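Local coordinates for HD domain protein (Enterococcus faecalis, PDB 4LRL) that hydrolyses deoxyribonucleoside triphosphates as an allosterically regulated triphosphohydrolase of the metal-binding HD-domain family, at residues P35-F40 and H49-V54; F244-M249 and I410-K415; I388-D393 and G438-Y443. All coordinates share one frame; numbering follows the deposited sequence.

Contact 1 of 3, residues P35-F40 and H49-V54; sequences PIEKVF and HVQHQV. With DGT (2'-deoxyguanosine-5'-triphosphate), chain O.
Lys-38 and Val-50 form an antiparallel hydrogen-bonded pair, with Lys-38 N giving its proton to Val-50 O at 2.9 Å in a nearly straight bond of 171°, and Val-50 N returning one to Lys-38 O along a more bent path. The next pair, Val-39 with His-49, is non-hydrogen-bonded, and its side chains lie next to each other on one face of the sheet, CG1 of Val-39 being 3.7 Å from CD2 of His-49. Glu-37 stands with CG anti to its backbone N (chi1 174°) and an extended chain, which brings its carboxylate to the edge of the same imidazole, OE1 lying 3.4 Å from His-49 CD2. OE2 forms a salt bridge with Arg-233 of a second subunit, so this carboxylate belongs to both the strand pair and a subunit interface. The two segments lie on the arms of a β-hairpin, strands 33-42 and 46-52, and the second arm runs straight into helix 53-60. Lys-38 and Val-50 share the other face. There the lysine chain leaves the hairpin, and its NZ donates to two phosphate oxygens of the bound dGTP, O2G at 2.6 Å and O1B at 3.0 Å. The Phe-40 ring lies between Val-50 and the nucleotide: CE1 meets CG2 of Val-50 at 3.7 Å, deoxyribose C2' sits over one ring face, and CE2 comes within 3.3 Å of base atom C4. The sugar O3' adds a weak bond to Val-39 O, while Asn-60, Gln-65 and Arg-68, with Arg-350 and Lys-354 of a third subunit, hold the same nucleotide.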
loop_
_atom_site.group_PDB
_atom_site.type_symbol
_atom_site.label_atom_id
_atom_site.label_comp_id
_atom_site.label_asym_id
_atom_site.label_seq_id
_atom_site.Cartn_x
_atom_site.Cartn_y
_atom_site.Cartn_z
ATOM N N PRO C 35 32.773 11.848 4.332
ATOM C CA PRO C 35 32.473 13.282 4.495
ATOM C C PRO C 35 30.966 13.504 4.634
ATOM O O PRO C 35 30.510 14.061 5.642
ATOM C CB PRO C 35 33.001 13.906 3.195
ATOM C CG PRO C 35 34.111 13.005 2.771
ATOM C CD PRO C 35 33.728 11.607 3.229
ATOM N N ILE C 36 30.206 13.037 3.644
ATOM C CA ILE C 36 28.747 13.056 3.714
ATOM C C ILE C 36 28.172 11.648 3.602
ATOM O O ILE C 36 28.629 10.833 2.781
ATOM C CB ILE C 36 28.107 14.008 2.662
ATOM C CG1 ILE C 36 28.584 13.691 1.234
ATOM C CG2 ILE C 36 28.411 15.466 3.009
ATOM C CD1 ILE C 36 27.586 12.914 0.385
ATOM N N GLU C 37 27.184 11.369 4.450
ATOM C CA GLU C 37 26.410 10.137 4.389
ATOM C C GLU C 37 26.002 9.810 2.949
ATOM O O GLU C 37 25.483 10.672 2.233
ATOM C CB GLU C 37 25.171 10.280 5.262
ATOM C CG GLU C 37 24.207 9.123 5.182
ATOM C CD GLU C 37 23.054 9.277 6.144
ATOM O OE1 GLU C 37 22.980 8.474 7.097
ATOM O OE2 GLU C 37 22.239 10.209 5.964
ATOM N N LYS C 38 26.256 8.573 2.533
ATOM C CA LYS C 38 25.887 8.121 1.193
ATOM C C LYS C 38 24.621 7.275 1.222
ATOM O O LYS C 38 24.595 6.190 1.804
ATOM C CB LYS C 38 27.027 7.338 0.545
ATOM C CG LYS C 38 26.891 7.186 -0.959
ATOM C CD LYS C 38 28.080 6.451 -1.515
ATOM C CE LYS C 38 28.371 6.874 -2.928
ATOM N NZ LYS C 38 28.836 8.296 -2.997
ATOM N N VAL C 39 23.574 7.785 0.587
ATOM C CA VAL C 39 22.284 7.105 0.572
ATOM C C VAL C 39 22.040 6.376 -0.750
ATOM O O VAL C 39 22.312 6.904 -1.841
ATOM C CB VAL C 39 21.082 8.049 0.924
ATOM C CG1 VAL C 39 21.188 8.555 2.362
ATOM C CG2 VAL C 39 20.962 9.219 -0.065
ATOM N N PHE C 40 21.533 5.156 -0.623
ATOM C CA PHE C 40 21.202 4.328 -1.762
ATOM C C PHE C 40 19.688 4.147 -1.780
ATOM O O PHE C 40 19.099 3.659 -0.816
ATOM C CB PHE C 40 21.871 2.956 -1.648
ATOM C CG PHE C 40 23.382 2.990 -1.664
ATOM C CD1 PHE C 40 24.100 3.747 -0.738
ATOM C CD2 PHE C 40 24.091 2.220 -2.578
ATOM C CE1 PHE C 40 25.489 3.760 -0.744
ATOM C CE2 PHE C 40 25.480 2.221 -2.584
ATOM C CZ PHE C 40 26.180 2.994 -1.671
ATOM N N HIS C 49 21.714 3.555 4.172
ATOM C CA HIS C 49 22.579 4.633 4.671
ATOM C C HIS C 49 23.987 4.128 4.957
ATOM O O HIS C 49 24.164 3.194 5.751
ATOM C CB HIS C 49 22.002 5.259 5.947
ATOM C CG HIS C 49 20.634 5.849 5.777
ATOM N ND1 HIS C 49 19.490 5.082 5.750
ATOM C CD2 HIS C 49 20.227 7.132 5.643
ATOM C CE1 HIS C 49 18.437 5.866 5.601
ATOM N NE2 HIS C 49 18.859 7.114 5.527
ATOM N N VAL C 50 24.980 4.757 4.329
ATOM C CA VAL C 50 26.384 4.374 4.498
ATOM C C VAL C 50 27.220 5.547 5.018
ATOM O O VAL C 50 27.295 6.597 4.361
ATOM C CB VAL C 50 26.982 3.835 3.175
ATOM C CG1 VAL C 50 28.487 3.539 3.320
ATOM C CG2 VAL C 50 26.226 2.592 2.707
ATOM N N GLN C 51 27.828 5.358 6.198
ATOM C CA GLN C 51 28.708 6.358 6.835
ATOM C C GLN C 51 30.177 5.947 6.890
ATOM O O GLN C 51 31.052 6.806 6.930
ATOM C CB GLN C 51 28.277 6.663 8.272
ATOM C CG GLN C 51 26.989 7.435 8.416
ATOM C CD GLN C 51 25.837 6.529 8.775
ATOM O OE1 GLN C 51 25.593 6.252 9.952
ATOM N NE2 GLN C 51 25.126 6.052 7.763
ATOM N N HIS C 52 30.446 4.644 6.934
ATOM C CA HIS C 52 31.815 4.149 7.076
ATOM C C HIS C 52 32.482 3.939 5.724
ATOM O O HIS C 52 31.878 3.377 4.807
ATOM C CB HIS C 52 31.837 2.831 7.853
ATOM C CG HIS C 52 31.336 2.944 9.259
ATOM N ND1 HIS C 52 30.001 2.816 9.590
ATOM C CD2 HIS C 52 31.994 3.168 10.423
ATOM C CE1 HIS C 52 29.860 2.957 10.897
ATOM N NE2 HIS C 52 31.053 3.174 11.425
ATOM N N GLN C 53 33.734 4.379 5.619
ATOM C CA GLN C 53 34.571 4.119 4.449
ATOM C C GLN C 53 34.725 2.614 4.188
ATOM O O GLN C 53 34.718 2.173 3.042
ATOM C CB GLN C 53 35.946 4.780 4.632
ATOM C CG GLN C 53 36.832 4.781 3.393
ATOM C CD GLN C 53 36.248 5.604 2.246
ATOM O OE1 GLN C 53 36.169 6.831 2.321
ATOM N NE2 GLN C 53 35.848 4.925 1.175
ATOM N N VAL C 54 34.859 1.830 5.253
ATOM C CA VAL C 54 34.998 0.382 5.138
ATOM C C VAL C 54 33.784 -0.235 4.426
ATOM O O VAL C 54 33.941 -1.088 3.548
ATOM C CB VAL C 54 35.204 -0.276 6.528
ATOM C CG1 VAL C 54 35.095 -1.794 6.448
ATOM C CG2 VAL C 54 36.547 0.129 7.112
HETATM P PG DGT O . 31.381 9.631 -5.359
HETATM O O1G DGT O . 32.835 9.683 -5.782
HETATM O O2G DGT O . 31.027 8.477 -4.449
HETATM O O3G DGT O . 30.848 10.979 -4.911
HETATM O O3B DGT O . 30.607 9.281 -6.731
HETATM P PB DGT O . 29.048 9.636 -6.934
HETATM O O1B DGT O . 28.391 9.790 -5.587
HETATM O O2B DGT O . 28.952 10.760 -7.943
HETATM O O3A DGT O . 28.499 8.309 -7.681
HETATM P PA DGT O . 28.514 6.828 -7.049
HETATM O O1A DGT O . 29.001 6.834 -5.633
HETATM O O2A DGT O . 29.176 5.900 -8.035
HETATM O "O5'" DGT O . 26.941 6.486 -7.025
HETATM C "C5'" DGT O . 25.987 7.464 -6.604
HETATM C "C4'" DGT O . 24.590 6.860 -6.553
HETATM O "O4'" DGT O . 24.622 5.490 -6.953
HETATM C "C3'" DGT O . 24.037 6.889 -5.135
HETATM O "O3'" DGT O . 22.714 7.452 -5.158
HETATM C "C2'" DGT O . 23.995 5.440 -4.677
HETATM C "C1'" DGT O . 23.912 4.695 -6.000
HETATM N N9 DGT O . 24.465 3.315 -5.984
HETATM C C8 DGT O . 23.749 2.204 -6.221
HETATM N N7 DGT O . 24.517 1.091 -6.160
HETATM C C5 DGT O . 25.761 1.495 -5.879
HETATM C C6 DGT O . 27.060 0.827 -5.675
HETATM O O6 DGT O . 27.143 -0.416 -5.768
HETATM N N1 DGT O . 28.121 1.599 -5.397
HETATM C C2 DGT O . 28.041 2.945 -5.301
HETATM N N2 DGT O . 29.155 3.654 -5.017
HETATM N N3 DGT O . 26.875 3.624 -5.481
HETATM C C4 DGT O . 25.725 2.960 -5.763
#

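Contact 2 of 3, residues F244-M249 and I410-K415; sequences FAMNGM and IELMQK
The Leu-412 side chain packs against the side chains of Phe-244, Met-246 and Met-249. Its CB lies 4.0 Å from the SD of Met-246, with the two chains set at an angle to each other, and its CD2 is 4.2 Å from CB of Met-249 and 4.4 Å from CB of Phe-244. Met-246 has CG anti to the backbone N (chi1 -170°) and then bends at chi2, a course that brings its sulfur back to the leucine while CG runs beside Gln-414, 3.7 Å from OE1. At the other end, CG2 of Ile-410 approaches CD1 of the Phe-244 ring at 4.2 Å, and the carbonyl oxygen of Glu-411 lies at the ring edge. Three backbone bonds fix these positions: Phe-244 N to Glu-411 O, Met-413 N to Phe-244 O at 2.8 Å, and Met-246 N to Met-413 O. Farther out, Leu-422 and Val-425 of helix 422-425 pack against Leu-412, and Ile-204 touches both Phe-244 and Ile-410. Phe-244 thus bonds through its N and O to Glu-411 and Met-413, the residues flanking its partner Leu-412, as in a parallel pair, here the two central strands of a four-stranded mixed sheet.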
loop_
_atom_site.group_PDB
_atom_site.type_symbol
_atom_site.label_atom_id
_atom_site.label_comp_id
_atom_site.label_asym_id
_atom_site.label_seq_id
_atom_site.Cartn_x
_atom_site.Cartn_y
_atom_site.Cartn_z
ATOM N N PHE C 244 12.985 -9.503 22.626
ATOM C CA PHE C 244 11.950 -8.555 22.239
ATOM C C PHE C 244 11.031 -8.302 23.401
ATOM O O PHE C 244 10.512 -9.241 24.012
ATOM C CB PHE C 244 11.169 -9.065 21.014
ATOM C CG PHE C 244 12.056 -9.430 19.865
ATOM C CD1 PHE C 244 12.722 -10.662 19.845
ATOM C CD2 PHE C 244 12.268 -8.536 18.826
ATOM C CE1 PHE C 244 13.575 -10.988 18.811
ATOM C CE2 PHE C 244 13.116 -8.866 17.778
ATOM C CZ PHE C 244 13.765 -10.091 17.768
ATOM N N ALA C 245 10.837 -7.023 23.700
ATOM C CA ALA C 245 9.972 -6.615 24.799
ATOM C C ALA C 245 8.622 -7.310 24.665
ATOM O O ALA C 245 8.065 -7.394 23.558
ATOM C CB ALA C 245 9.807 -5.099 24.813
ATOM N N MET C 246 8.116 -7.821 25.788
ATOM C CA MET C 246 6.831 -8.536 25.823
ATOM C C MET C 246 5.670 -7.711 25.258
ATOM O O MET C 246 4.717 -8.271 24.717
ATOM C CB MET C 246 6.514 -9.023 27.249
ATOM C CG MET C 246 5.325 -9.979 27.360
ATOM S SD MET C 246 5.499 -11.526 26.424
ATOM C CE MET C 246 3.785 -12.028 26.367
ATOM N N ASN C 247 5.750 -6.386 25.362
ATOM C CA ASN C 247 4.678 -5.533 24.834
ATOM C C ASN C 247 4.618 -5.496 23.297
ATOM O O ASN C 247 3.691 -4.948 22.724
ATOM C CB ASN C 247 4.724 -4.117 25.429
ATOM C CG ASN C 247 5.966 -3.349 25.020
ATOM O OD1 ASN C 247 5.955 -2.607 24.045
ATOM N ND2 ASN C 247 7.047 -3.535 25.759
ATOM N N GLY C 248 5.607 -6.101 22.645
ATOM C CA GLY C 248 5.630 -6.196 21.191
ATOM C C GLY C 248 5.401 -7.592 20.640
ATOM O O GLY C 248 5.708 -7.853 19.477
ATOM N N MET C 249 4.847 -8.484 21.463
ATOM C CA MET C 249 4.618 -9.878 21.063
ATOM C C MET C 249 3.825 -10.026 19.746
ATOM O O MET C 249 4.179 -10.839 18.893
ATOM C CB MET C 249 3.907 -10.658 22.181
ATOM C CG MET C 249 3.461 -12.046 21.712
ATOM S SD MET C 249 2.197 -12.880 22.681
ATOM C CE MET C 249 0.880 -11.664 22.819
ATOM N N ILE C 410 12.870 -17.721 19.865
ATOM C CA ILE C 410 12.640 -16.287 19.853
ATOM C C ILE C 410 12.284 -15.900 21.287
ATOM O O ILE C 410 11.296 -16.384 21.834
ATOM C CB ILE C 410 11.533 -15.911 18.852
ATOM C CG1 ILE C 410 11.968 -16.291 17.435
ATOM C CG2 ILE C 410 11.196 -14.426 18.939
ATOM C CD1 ILE C 410 10.854 -16.298 16.435
ATOM N N GLU C 411 13.112 -15.061 21.904
ATOM C CA GLU C 411 12.958 -14.749 23.324
ATOM C C GLU C 411 12.217 -13.437 23.549
ATOM O O GLU C 411 12.571 -12.401 22.976
ATOM C CB GLU C 411 14.310 -14.716 24.038
ATOM C CG GLU C 411 15.177 -15.954 23.824
ATOM C CD GLU C 411 14.845 -17.114 24.757
ATOM O OE1 GLU C 411 13.698 -17.228 25.238
ATOM O OE2 GLU C 411 15.747 -17.931 24.998
ATOM N N LEU C 412 11.180 -13.497 24.378
ATOM C CA LEU C 412 10.421 -12.311 24.764
ATOM C C LEU C 412 10.824 -11.933 26.174
ATOM O O LEU C 412 10.903 -12.801 27.056
ATOM C CB LEU C 412 8.920 -12.577 24.693
ATOM C CG LEU C 412 8.331 -12.885 23.311
ATOM C CD1 LEU C 412 7.141 -13.810 23.433
ATOM C CD2 LEU C 412 7.936 -11.617 22.581
ATOM N N MET C 413 11.103 -10.652 26.385
ATOM C CA MET C 413 11.501 -10.194 27.714
ATOM C C MET C 413 10.380 -9.540 28.518
ATOM O O MET C 413 9.746 -8.577 28.076
ATOM C CB MET C 413 12.714 -9.274 27.660
ATOM C CG MET C 413 13.315 -9.068 29.035
ATOM S SD MET C 413 14.758 -8.013 29.047
ATOM C CE MET C 413 15.981 -9.144 28.389
ATOM N N GLN C 414 10.161 -10.083 29.714
ATOM C CA GLN C 414 9.123 -9.610 30.616
ATOM C C GLN C 414 9.612 -8.354 31.332
ATOM O O GLN C 414 10.809 -8.075 31.358
ATOM C CB GLN C 414 8.790 -10.689 31.649
ATOM C CG GLN C 414 8.577 -12.104 31.099
ATOM C CD GLN C 414 7.114 -12.452 30.907
ATOM O OE1 GLN C 414 6.297 -11.606 30.539
ATOM N NE2 GLN C 414 6.777 -13.711 31.150
ATOM N N LYS C 415 8.678 -7.608 31.914
ATOM C CA LYS C 415 9.000 -6.444 32.744
ATOM C C LYS C 415 9.997 -6.775 33.862
ATOM O O LYS C 415 10.752 -5.907 34.298
ATOM C CB LYS C 415 7.722 -5.844 33.338
ATOM C CG LYS C 415 7.842 -4.369 33.706
ATOM C CD LYS C 415 7.382 -4.097 35.145
ATOM C CE LYS C 415 7.192 -2.605 35.419
ATOM N NZ LYS C 415 8.468 -1.834 35.395
#

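Contact 3 of 3, residues I388-D393 and G438-Y443; sequences INSSYD and GDERFY
The Tyr-392 ring overlaps Gly-438, whose CA sits over one ring face, 3.8 Å from the centroid and 18° off the normal, in a CH-pi contact displaced toward the rim. With no side chain on the glycine, the backbone itself can lie this close to the aromatic ring. Tyr-392 binds dATP in another structure of this protein, though none is bound to this chain. The contact lies at the end of a three-stranded antiparallel sheet, in which 441-444 is the middle strand and 387-389 an outer one; beyond Asn-389 the first segment turns into a short 3-10 stretch, 391-393. Ser-391 and Asp-439 are joined twice there. Asp-439 N donates to Ser-391 OG at 3.2 Å, and Ser-391 N gives a weak bond of 3.3 Å to Asp-439 OD2. The serine OG reaches the amide from the slot between its own backbone N and carbonyl carbon (chi1 58°). The other aspartate oxygen, OD1, is in a salt bridge with Arg-273, so the carboxylate links helix 270-291, if weakly, to the 3-10 turn. The bent Glu-440 chain turns back towards Ile-388, with its OE1 4.1 Å from Ile-388 CG2. In the sheet proper, Asn-389 and Arg-441 form the hydrogen-bonded pair, and Arg-441 N reaches Asn-389 O at 2.9 Å. Next to it Ile-388 faces Phe-442, CG1 of Ile-388 at the ring edge, 4.3 Å from CD1 of Phe-442. On the opposite face from that isoleucine, the Asn-389 amide is turned 59° from the Tyr-443 ring; its OD1, which also takes a weak bond from Arg-273, meets Tyr-443 CE1 at the ring edge, 3.4 Å away, while the tyrosine OH is held by the carbonyl oxygen of Pro-270.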
loop_
_atom_site.group_PDB
_atom_site.type_symbol
_atom_site.label_atom_id
_atom_site.label_comp_id
_atom_site.label_asym_id
_atom_site.label_seq_id
_atom_site.Cartn_x
_atom_site.Cartn_y
_atom_site.Cartn_z
ATOM N N ILE C 388 11.489 -36.794 -7.513
ATOM C CA ILE C 388 10.823 -36.772 -6.237
ATOM C C ILE C 388 11.548 -35.701 -5.430
ATOM O O ILE C 388 12.766 -35.755 -5.285
ATOM C CB ILE C 388 10.958 -38.148 -5.520
ATOM C CG1 ILE C 388 10.134 -39.214 -6.243
ATOM C CG2 ILE C 388 10.547 -38.051 -4.035
ATOM C CD1 ILE C 388 10.478 -40.629 -5.836
ATOM N N ASN C 389 10.820 -34.705 -4.937
ATOM C CA ASN C 389 11.386 -33.829 -3.904
ATOM C C ASN C 389 10.365 -33.317 -2.909
ATOM O O ASN C 389 9.161 -33.310 -3.175
ATOM C CB ASN C 389 12.243 -32.684 -4.483
ATOM C CG ASN C 389 11.438 -31.685 -5.304
ATOM O OD1 ASN C 389 10.307 -31.340 -4.966
ATOM N ND2 ASN C 389 12.041 -31.195 -6.379
ATOM N N SER C 390 10.857 -32.911 -1.748
ATOM C CA SER C 390 10.000 -32.338 -0.746
ATOM C C SER C 390 10.476 -30.930 -0.413
ATOM O O SER C 390 11.626 -30.565 -0.683
ATOM C CB SER C 390 9.966 -33.235 0.486
ATOM O OG SER C 390 10.871 -32.807 1.477
ATOM N N SER C 391 9.582 -30.137 0.157
ATOM C CA SER C 391 9.932 -28.796 0.573
ATOM C C SER C 391 10.952 -28.815 1.718
ATOM O O SER C 391 11.680 -27.842 1.903
ATOM C CB SER C 391 8.684 -27.998 0.941
ATOM O OG SER C 391 7.944 -28.626 1.967
ATOM N N TYR C 392 11.016 -29.930 2.454
ATOM C CA TYR C 392 12.004 -30.119 3.527
ATOM C C TYR C 392 13.426 -29.956 3.009
ATOM O O TYR C 392 14.321 -29.554 3.751
ATOM C CB TYR C 392 11.882 -31.512 4.163
ATOM C CG TYR C 392 10.793 -31.670 5.207
ATOM C CD1 TYR C 392 10.732 -30.823 6.318
ATOM C CD2 TYR C 392 9.848 -32.699 5.104
ATOM C CE1 TYR C 392 9.740 -30.979 7.292
ATOM C CE2 TYR C 392 8.851 -32.866 6.077
ATOM C CZ TYR C 392 8.804 -31.999 7.166
ATOM O OH TYR C 392 7.828 -32.148 8.131
ATOM N N ASP C 393 13.618 -30.276 1.732
ATOM C CA ASP C 393 14.907 -30.151 1.066
ATOM C C ASP C 393 15.308 -28.700 0.767
ATOM O O ASP C 393 16.471 -28.432 0.443
ATOM C CB ASP C 393 14.900 -30.965 -0.243
ATOM C CG ASP C 393 14.682 -32.468 -0.009
ATOM O OD1 ASP C 393 15.035 -32.962 1.096
ATOM O OD2 ASP C 393 14.158 -33.145 -0.931
ATOM N N GLY C 438 6.324 -30.593 5.629
ATOM C CA GLY C 438 6.867 -30.467 4.277
ATOM C C GLY C 438 6.303 -31.547 3.383
ATOM O O GLY C 438 6.153 -32.694 3.812
ATOM N N ASP C 439 5.995 -31.190 2.138
ATOM C CA ASP C 439 5.267 -32.092 1.250
ATOM C C ASP C 439 6.130 -33.217 0.655
ATOM O O ASP C 439 7.237 -33.484 1.123
ATOM C CB ASP C 439 4.555 -31.303 0.144
ATOM C CG ASP C 439 5.518 -30.571 -0.782
ATOM O OD1 ASP C 439 5.143 -29.482 -1.257
ATOM O OD2 ASP C 439 6.634 -31.062 -1.047
ATOM N N GLU C 440 5.587 -33.888 -0.353
ATOM C CA GLU C 440 6.337 -34.801 -1.203
ATOM C C GLU C 440 5.717 -34.691 -2.587
ATOM O O GLU C 440 4.507 -34.871 -2.747
ATOM C CB GLU C 440 6.241 -36.263 -0.723
ATOM C CG GLU C 440 6.852 -36.587 0.639
ATOM C CD GLU C 440 8.371 -36.541 0.653
ATOM O OE1 GLU C 440 9.002 -36.910 -0.365
ATOM O OE2 GLU C 440 8.934 -36.143 1.698
ATOM N N ARG C 441 6.542 -34.395 -3.580
ATOM C CA ARG C 441 6.053 -34.327 -4.953
ATOM C C ARG C 441 6.761 -35.253 -5.934
ATOM O O ARG C 441 7.964 -35.514 -5.819
ATOM C CB ARG C 441 6.079 -32.892 -5.466
ATOM C CG ARG C 441 4.873 -32.106 -5.024
ATOM C CD ARG C 441 4.951 -30.627 -5.398
ATOM N NE ARG C 441 3.836 -29.936 -4.769
ATOM C CZ ARG C 441 2.609 -29.881 -5.272
ATOM N NH1 ARG C 441 2.328 -30.454 -6.438
ATOM N NH2 ARG C 441 1.662 -29.245 -4.604
ATOM N N PHE C 442 5.987 -35.738 -6.899
ATOM C CA PHE C 442 6.504 -36.490 -8.026
ATOM C C PHE C 442 6.351 -35.647 -9.294
ATOM O O PHE C 442 5.256 -35.175 -9.622
ATOM C CB PHE C 442 5.762 -37.824 -8.143
ATOM C CG PHE C 442 6.118 -38.609 -9.364
ATOM C CD1 PHE C 442 7.424 -39.061 -9.564
ATOM C CD2 PHE C 442 5.148 -38.904 -10.315
ATOM C CE1 PHE C 442 7.764 -39.794 -10.702
ATOM C CE2 PHE C 442 5.467 -39.652 -11.460
ATOM C CZ PHE C 442 6.781 -40.098 -11.656
ATOM N N TYR C 443 7.455 -35.443 -9.998
ATOM C CA TYR C 443 7.463 -34.530 -11.119
ATOM C C TYR C 443 7.490 -35.314 -12.410
ATOM O O TYR C 443 8.140 -36.343 -12.490
ATOM C CB TYR C 443 8.656 -33.569 -11.022
ATOM C CG TYR C 443 8.410 -32.410 -10.085
ATOM C CD1 TYR C 443 8.736 -32.490 -8.729
ATOM C CD2 TYR C 443 7.834 -31.236 -10.555
ATOM C CE1 TYR C 443 8.496 -31.402 -7.859
ATOM C CE2 TYR C 443 7.583 -30.159 -9.705
ATOM C CZ TYR C 443 7.913 -30.248 -8.362
ATOM O OH TYR C 443 7.653 -29.165 -7.550
#

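Overall arrangement
The three contacts belong to three separate sheets of a chain that is about half helix and do not touch. Contacts 1 and 3 lie on opposite sides of the chain's centre, their own centres 44 Å apart, and each is near a nucleotide site: contact 1 supplies residues to a dGTP pocket, whereas Arg-441 of contact 3 has its side chain about 9 Å from a bound dGTP and a bound dTTP. Contact 2 is away from the annotated sites, with nearest atoms about 19 Å from contact 1 and 17 Å from contact 3. Contacts 2 and 3 interlock in sequence, since 388-393 falls between 244-249 and 410-415, and 438-443 follows. The nickel site of His-90, His-134, Asp-135 and Asp-207 includes residues of none of them.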